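Local coordinates for voltage-sensor containing phosphatase (Ciona intestinalis, PDB 3V0D), which couples a membrane voltage sensor to a PTEN-like phosphatase and C2 module and probably dephosphorylates phosphoinositide lipids in response to voltage, at residues I179-V182 with G183-E186. The protein carries 1 engineered substitution. Residues are numbered along the deposited sequence; the frame is centred on the assembly and turned at random. Where two conformers were deposited one is given.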
ATOM      1  N   ILE A 179      -3.121   4.157  -1.697  1.00 14.59           N
ATOM      2  CA  ILE A 179      -3.505   5.464  -2.225  1.00 14.93           C
ATOM      3  C   ILE A 179      -2.683   6.577  -1.586  1.00 14.48           C
ATOM      4  O   ILE A 179      -2.172   7.483  -2.287  1.00 15.02           O
ATOM      5  CB  ILE A 179      -5.025   5.686  -2.019  1.00 15.48           C
ATOM      6  CG1 ILE A 179      -5.810   4.739  -2.913  1.00 17.52           C
ATOM      7  CG2 ILE A 179      -5.429   7.141  -2.272  1.00 16.53           C
ATOM      8  CD1 ILE A 179      -7.310   4.676  -2.573  1.00 20.02           C
ATOM      9  N   ARG A 180      -2.546   6.542  -0.260  1.00 14.46           N
ATOM     10  CA  ARG A 180      -1.791   7.555   0.450  1.00 14.75           C
ATOM     11  C   ARG A 180      -0.343   7.615  -0.048  1.00 14.14           C
ATOM     12  O   ARG A 180       0.221   8.702  -0.168  1.00 14.78           O
ATOM     13  CB  ARG A 180      -1.863   7.276   1.944  0.56 15.45           C
ATOM     14  CG  ARG A 180      -1.049   8.221   2.789  0.56 15.84           C
ATOM     15  CD  ARG A 180      -1.473   8.190   4.266  0.56 18.31           C
ATOM     16  NE  ARG A 180      -1.839   6.873   4.786  0.56 19.05           N
ATOM     17  CZ  ARG A 180      -3.077   6.396   4.944  0.56 16.64           C
ATOM     18  NH1 ARG A 180      -3.203   5.179   5.417  0.56 18.58           N
ATOM     19  NH2 ARG A 180      -4.180   7.093   4.667  0.56 12.74           N
ATOM     20  N   TYR A 181       0.273   6.464  -0.299  1.00 13.87           N
ATOM     21  CA  TYR A 181       1.677   6.433  -0.686  1.00 14.22           C
ATOM     22  C   TYR A 181       1.898   6.968  -2.095  1.00 13.89           C
ATOM     23  O   TYR A 181       2.921   7.613  -2.350  1.00 14.64           O
ATOM     24  CB  TYR A 181       2.277   5.032  -0.443  1.00 14.57           C
ATOM     25  CG  TYR A 181       2.826   4.937   0.970  1.00 14.26           C
ATOM     26  CD1 TYR A 181       2.005   5.145   2.090  1.00 14.65           C
ATOM     27  CD2 TYR A 181       4.190   4.744   1.189  1.00 14.58           C
ATOM     28  CE1 TYR A 181       2.500   5.158   3.352  1.00 15.41           C
ATOM     29  CE2 TYR A 181       4.716   4.785   2.490  1.00 15.67           C
ATOM     30  CZ  TYR A 181       3.863   5.008   3.558  1.00 15.97           C
ATOM     31  OH  TYR A 181       4.350   5.100   4.844  1.00 17.72           O
ATOM     32  N   VAL A 182       0.949   6.751  -3.018  1.00 14.05           N
ATOM     33  CA  VAL A 182       1.045   7.413  -4.321  1.00 14.84           C
ATOM     34  C   VAL A 182       0.951   8.934  -4.103  1.00 14.50           C
ATOM     35  O   VAL A 182       1.667   9.715  -4.743  1.00 14.71           O
ATOM     36  CB  VAL A 182       0.007   6.896  -5.337  1.00 15.12           C
ATOM     37  CG1 VAL A 182       0.199   7.565  -6.684  1.00 17.29           C
ATOM     38  CG2 VAL A 182       0.110   5.378  -5.485  1.00 15.64           C
ATOM     39  N   GLY A 183       0.077   9.367  -3.188  1.00 14.79           N
ATOM     40  CA  GLY A 183      -0.020  10.782  -2.847  1.00 15.17           C
ATOM     41  C   GLY A 183       1.263  11.321  -2.255  1.00 14.94           C
ATOM     42  O   GLY A 183       1.672  12.445  -2.561  1.00 15.61           O
ATOM     43  N   TYR A 184       1.921  10.539  -1.400  1.00 14.79           N
ATOM     44  CA  TYR A 184       3.219  10.925  -0.888  1.00 15.14           C
ATOM     45  C   TYR A 184       4.221  11.130  -2.026  1.00 14.96           C
ATOM     46  O   TYR A 184       5.005  12.097  -2.007  1.00 15.88           O
ATOM     47  CB  TYR A 184       3.769   9.869   0.047  1.00 15.57           C
ATOM     48  CG  TYR A 184       3.176   9.784   1.446  1.00 14.94           C
ATOM     49  CD1 TYR A 184       3.488   8.681   2.238  1.00 15.25           C
ATOM     50  CD2 TYR A 184       2.365  10.779   2.005  1.00 15.69           C
ATOM     51  CE1 TYR A 184       3.073   8.595   3.559  1.00 15.78           C
ATOM     52  CE2 TYR A 184       1.935  10.698   3.332  1.00 16.02           C
ATOM     53  CZ  TYR A 184       2.325   9.615   4.117  1.00 15.15           C
ATOM     54  OH  TYR A 184       1.958   9.498   5.440  1.00 16.04           O
ATOM     55  N   PHE A 185       4.230  10.227  -3.014  1.00 15.16           N
ATOM     56  CA  PHE A 185       5.124  10.401  -4.142  1.00 15.36           C
ATOM     57  C   PHE A 185       4.822  11.701  -4.905  1.00 15.39           C
ATOM     58  O   PHE A 185       5.736  12.433  -5.272  1.00 16.01           O
ATOM     59  CB  PHE A 185       5.099   9.181  -5.068  1.00 15.72           C
ATOM     60  CG  PHE A 185       6.075   9.343  -6.192  1.00 14.87           C
ATOM     61  CD1 PHE A 185       7.447   9.378  -5.943  1.00 16.52           C
ATOM     62  CD2 PHE A 185       5.632   9.568  -7.496  1.00 16.28           C
ATOM     63  CE1 PHE A 185       8.351   9.656  -6.973  1.00 17.29           C
ATOM     64  CE2 PHE A 185       6.537   9.806  -8.516  1.00 17.28           C
ATOM     65  CZ  PHE A 185       7.887   9.839  -8.268  1.00 16.38           C
ATOM     66  N   GLU A 186       3.548  11.979  -5.135  1.00 15.71           N
ATOM     67  CA  GLU A 186       3.173  13.239  -5.772  1.00 16.60           C
ATOM     68  C   GLU A 186       3.742  14.430  -4.999  1.00 16.71           C
ATOM     69  O   GLU A 186       4.289  15.370  -5.597  1.00 17.38           O
ATOM     70  CB  GLU A 186       1.656  13.329  -5.869  1.00 17.41           C
ATOM     71  CG  GLU A 186       1.165  14.643  -6.503  1.00 19.68           C
ATOM     72  CD  GLU A 186      -0.343  14.864  -6.438  1.00 20.78           C
ATOM     73  OE1 GLU A 186      -1.103  13.922  -6.212  1.00 21.23           O
ATOM     74  OE2 GLU A 186      -0.777  16.020  -6.658  1.00 25.64           O
TER
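Tyr184 packs against both Tyr181 and Arg180 on helix 176-191, the last helix of the PTEN-like phosphatase domain, along the side that faces the C2 domain. Four successive i to i+4 alpha-helical bonds satisfy the carbonyls of residues 179-182 and the amides of residues 183-186; in the shortest, Tyr184 N donates to Arg180 O at 2.8 Å. Tyr184 turns an edge toward the face of Tyr181 in an edge-to-face pair with planes 56° apart, its CD1 lying over the centre of the Tyr181 ring, 3.7 Å above the plane. The closest approach of the two side chains is between Tyr181 CE1 and Tyr184 CE1, at 3.5 Å. In the conformer given, Arg180 runs beside Tyr184 in the same direction. With CG anti to the backbone N (chi1 177°), its chain passes along the tyrosine, and CG makes a CH-pi contact 4.0 Å from the centroid of the Tyr184 ring.

The C2 domain supplies partners for all three side chains: Arg180 NE and NH2 donate to the carbonyls of Trp293 and Glu310, Tyr181 OH bonds Asp269 OD2, and Tyr184 OH accepts from Asn295 N. Arg180 NH1 makes a weak hydrogen bond to Ser177 OG, about one turn back on the helix. On the phosphatase side, Val182 and Phe185 pack against helix 131-143. The carboxylate of Glu186 divides its partners, OE2 forming a salt bridge with Lys190 NZ and OE1 accepting from the amide of Ala150. Within the turn, Tyr184 CB rests 3.4 Å from Tyr181 O, the same carbonyl oxygen that receives Phe185 N at 3.0 Å.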